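Local coordinates for cell division protein FtsI/penicillin binding protein 2 (Legionella pneumophila subsp. pneumophila ATCC 43290, PDB 4ZTK) that probably cross-links peptidoglycan strands at the division septum as a D,D-transpeptidase of the penicillin-binding protein family, at residues V45-P51 with R273-V279. Residues are numbered along the deposited sequence.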
loop_
_atom_site.group_PDB
_atom_site.type_symbol
_atom_site.label_atom_id
_atom_site.label_comp_id
_atom_site.label_asym_id
_atom_site.label_seq_id
_atom_site.Cartn_x
_atom_site.Cartn_y
_atom_site.Cartn_z
ATOM N N VAL A 45 -0.932 -12.627 -0.766
ATOM C CA VAL A 45 -1.655 -12.348 0.462
ATOM C C VAL A 45 -2.628 -11.197 0.243
ATOM O O VAL A 45 -2.335 -10.265 -0.506
ATOM C CB VAL A 45 -0.682 -12.007 1.620
ATOM C CG1 VAL A 45 0.276 -10.890 1.209
ATOM C CG2 VAL A 45 -1.444 -11.627 2.895
ATOM N N ILE A 46 -3.797 -11.286 0.869
ATOM C CA ILE A 46 -4.732 -10.173 0.924
ATOM C C ILE A 46 -5.122 -9.903 2.370
ATOM O O ILE A 46 -5.425 -10.828 3.129
ATOM C CB ILE A 46 -6.016 -10.456 0.127
ATOM C CG1 ILE A 46 -5.691 -10.726 -1.341
ATOM C CG2 ILE A 46 -6.976 -9.283 0.241
ATOM C CD1 ILE A 46 -6.895 -11.165 -2.142
ATOM N N ALA A 47 -5.121 -8.634 2.752
ATOM C CA ALA A 47 -5.572 -8.250 4.079
ATOM C C ALA A 47 -6.608 -7.141 3.982
ATOM O O ALA A 47 -6.531 -6.283 3.099
ATOM C CB ALA A 47 -4.394 -7.822 4.948
ATOM N N ILE A 48 -7.590 -7.187 4.875
ATOM C CA ILE A 48 -8.600 -6.143 4.983
ATOM C C ILE A 48 -8.555 -5.587 6.397
ATOM O O ILE A 48 -8.371 -6.334 7.347
ATOM C CB ILE A 48 -10.021 -6.680 4.737
ATOM C CG1 ILE A 48 -10.051 -7.652 3.553
ATOM C CG2 ILE A 48 -11.005 -5.528 4.549
ATOM C CD1 ILE A 48 -9.773 -7.028 2.242
ATOM N N ALA A 49 -8.708 -4.276 6.532
ATOM C CA ALA A 49 -8.720 -3.648 7.843
ATOM C C ALA A 49 -9.883 -2.674 7.950
ATOM O O ALA A 49 -10.362 -2.141 6.947
ATOM C CB ALA A 49 -7.396 -2.923 8.116
ATOM N N ASP A 50 -10.328 -2.444 9.179
ATOM C CA ASP A 50 -11.418 -1.517 9.452
ATOM C C ASP A 50 -10.876 -0.092 9.600
ATOM O O ASP A 50 -10.018 0.164 10.443
ATOM C CB ASP A 50 -12.171 -1.960 10.715
ATOM C CG ASP A 50 -13.030 -0.863 11.298
ATOM O OD1 ASP A 50 -14.121 -0.601 10.751
ATOM O OD2 ASP A 50 -12.613 -0.263 12.310
ATOM N N PRO A 51 -11.370 0.838 8.767
ATOM C CA PRO A 51 -10.894 2.228 8.744
ATOM C C PRO A 51 -10.974 2.968 10.086
ATOM O O PRO A 51 -10.184 3.879 10.302
ATOM C CB PRO A 51 -11.823 2.898 7.728
ATOM C CG PRO A 51 -12.286 1.791 6.852
ATOM C CD PRO A 51 -12.401 0.592 7.744
ATOM N N ARG A 273 -15.113 2.143 3.917
ATOM C CA ARG A 273 -15.705 1.038 4.649
ATOM C C ARG A 273 -14.646 -0.033 4.879
ATOM O O ARG A 273 -14.669 -0.729 5.896
ATOM C CB ARG A 273 -16.888 0.465 3.867
ATOM C CG ARG A 273 -17.752 -0.504 4.654
ATOM C CD ARG A 273 -19.193 -0.025 4.706
ATOM N NE ARG A 273 -19.726 0.263 3.377
ATOM C CZ ARG A 273 -20.349 -0.629 2.613
ATOM N NH1 ARG A 273 -20.805 -0.278 1.418
ATOM N NH2 ARG A 273 -20.516 -1.872 3.042
ATOM N N TYR A 274 -13.716 -0.159 3.936
ATOM C CA TYR A 274 -12.677 -1.178 4.024
ATOM C C TYR A 274 -11.328 -0.632 3.590
ATOM O O TYR A 274 -11.239 0.162 2.660
ATOM C CB TYR A 274 -13.029 -2.395 3.159
ATOM C CG TYR A 274 -14.388 -2.985 3.446
ATOM C CD1 TYR A 274 -14.603 -3.763 4.570
ATOM C CD2 TYR A 274 -15.456 -2.760 2.588
ATOM C CE1 TYR A 274 -15.852 -4.305 4.838
ATOM C CE2 TYR A 274 -16.702 -3.296 2.843
ATOM C CZ TYR A 274 -16.896 -4.069 3.971
ATOM O OH TYR A 274 -18.139 -4.600 4.229
ATOM N N VAL A 275 -10.278 -1.067 4.272
ATOM C CA VAL A 275 -8.923 -0.827 3.816
ATOM C C VAL A 275 -8.421 -2.163 3.302
ATOM O O VAL A 275 -8.625 -3.193 3.948
ATOM C CB VAL A 275 -8.010 -0.343 4.958
ATOM C CG1 VAL A 275 -6.667 0.116 4.400
ATOM C CG2 VAL A 275 -8.684 0.773 5.750
ATOM N N LEU A 276 -7.784 -2.159 2.136
ATOM C CA LEU A 276 -7.312 -3.403 1.540
ATOM C C LEU A 276 -5.859 -3.291 1.119
ATOM O O LEU A 276 -5.415 -2.236 0.669
ATOM C CB LEU A 276 -8.144 -3.782 0.310
ATOM C CG LEU A 276 -9.665 -3.883 0.405
ATOM C CD1 LEU A 276 -10.320 -2.514 0.303
ATOM C CD2 LEU A 276 -10.174 -4.799 -0.686
ATOM N N LEU A 277 -5.139 -4.397 1.254
ATOM C CA LEU A 277 -3.765 -4.509 0.792
ATOM C C LEU A 277 -3.613 -5.854 0.100
ATOM O O LEU A 277 -3.969 -6.899 0.661
ATOM C CB LEU A 277 -2.789 -4.398 1.963
ATOM C CG LEU A 277 -1.303 -4.621 1.652
ATOM C CD1 LEU A 277 -0.826 -3.695 0.538
ATOM C CD2 LEU A 277 -0.449 -4.424 2.905
ATOM N N VAL A 278 -3.106 -5.822 -1.126
ATOM C CA VAL A 278 -2.868 -7.034 -1.898
ATOM C C VAL A 278 -1.394 -7.102 -2.267
ATOM O O VAL A 278 -0.830 -6.128 -2.770
ATOM C CB VAL A 278 -3.693 -7.045 -3.204
ATOM C CG1 VAL A 278 -3.327 -8.248 -4.051
ATOM C CG2 VAL A 278 -5.184 -7.035 -2.903
ATOM N N VAL A 279 -0.767 -8.244 -2.011
ATOM C CA VAL A 279 0.615 -8.452 -2.422
ATOM C C VAL A 279 0.756 -9.799 -3.111
ATOM O O VAL A 279 0.352 -10.829 -2.571
ATOM C CB VAL A 279 1.599 -8.372 -1.228
ATOM C CG1 VAL A 279 3.015 -8.732 -1.674
ATOM C CG2 VAL A 279 1.575 -6.986 -0.618
#
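In an antiparallel sheet, every second residue of a strand spends both its NH and its CO on one neighbour, and the residues between serve the neighbour on the other side. Strands 45-49 and 274-279, running at 161° to each other, follow this rule through three hydrogen-bonded pairs. Val-45 N gives to Val-279 O (2.9 Å), and Val-279 N returns a bond to Val-45 O (3.0 Å). Ala-47 N to Leu-277 O and Leu-277 N to Ala-47 O are both 3.0 Å, while Ala-49 N to Val-275 O (2.8 Å) and Val-275 N to Ala-49 O (2.9 Å) finish the set. Ile-46 and Ile-48 sit in non-hydrogen-bonded pairs with Val-278 and Leu-276; the backbones of the two isoleucines bond instead to Ala-60, Ile-57 and Ala-58 of strand 56-63, though Ile-48 CA still makes a CA-H...O contact with Val-275 O at 3.1 Å. Beyond the last pair, Pro-51 has no NH to offer; its CD lies 3.2 Å from Arg-273 O, and its CG packs 3.9 Å from Val-275 CG2. Asp-50 points away and takes a hydrogen bond from Thr-53 on OD2. Arg-273 and Tyr-274 both face Val-267 of strand 259-267, forming a classic beta bulge on their own strand.

Ile-46, Ile-48, Leu-276 and Val-278 form one apolar face, with Ile-48 CD1 3.6 Å from Leu-276 CG, and helices 22-38 and 295-310 cover it; Ala-47, Ala-49 and Val-275 meet helix 189-200 on the opposite face. Strand 274-281 is the middle one of the five-stranded transpeptidase sheet, with 43-49 beside it.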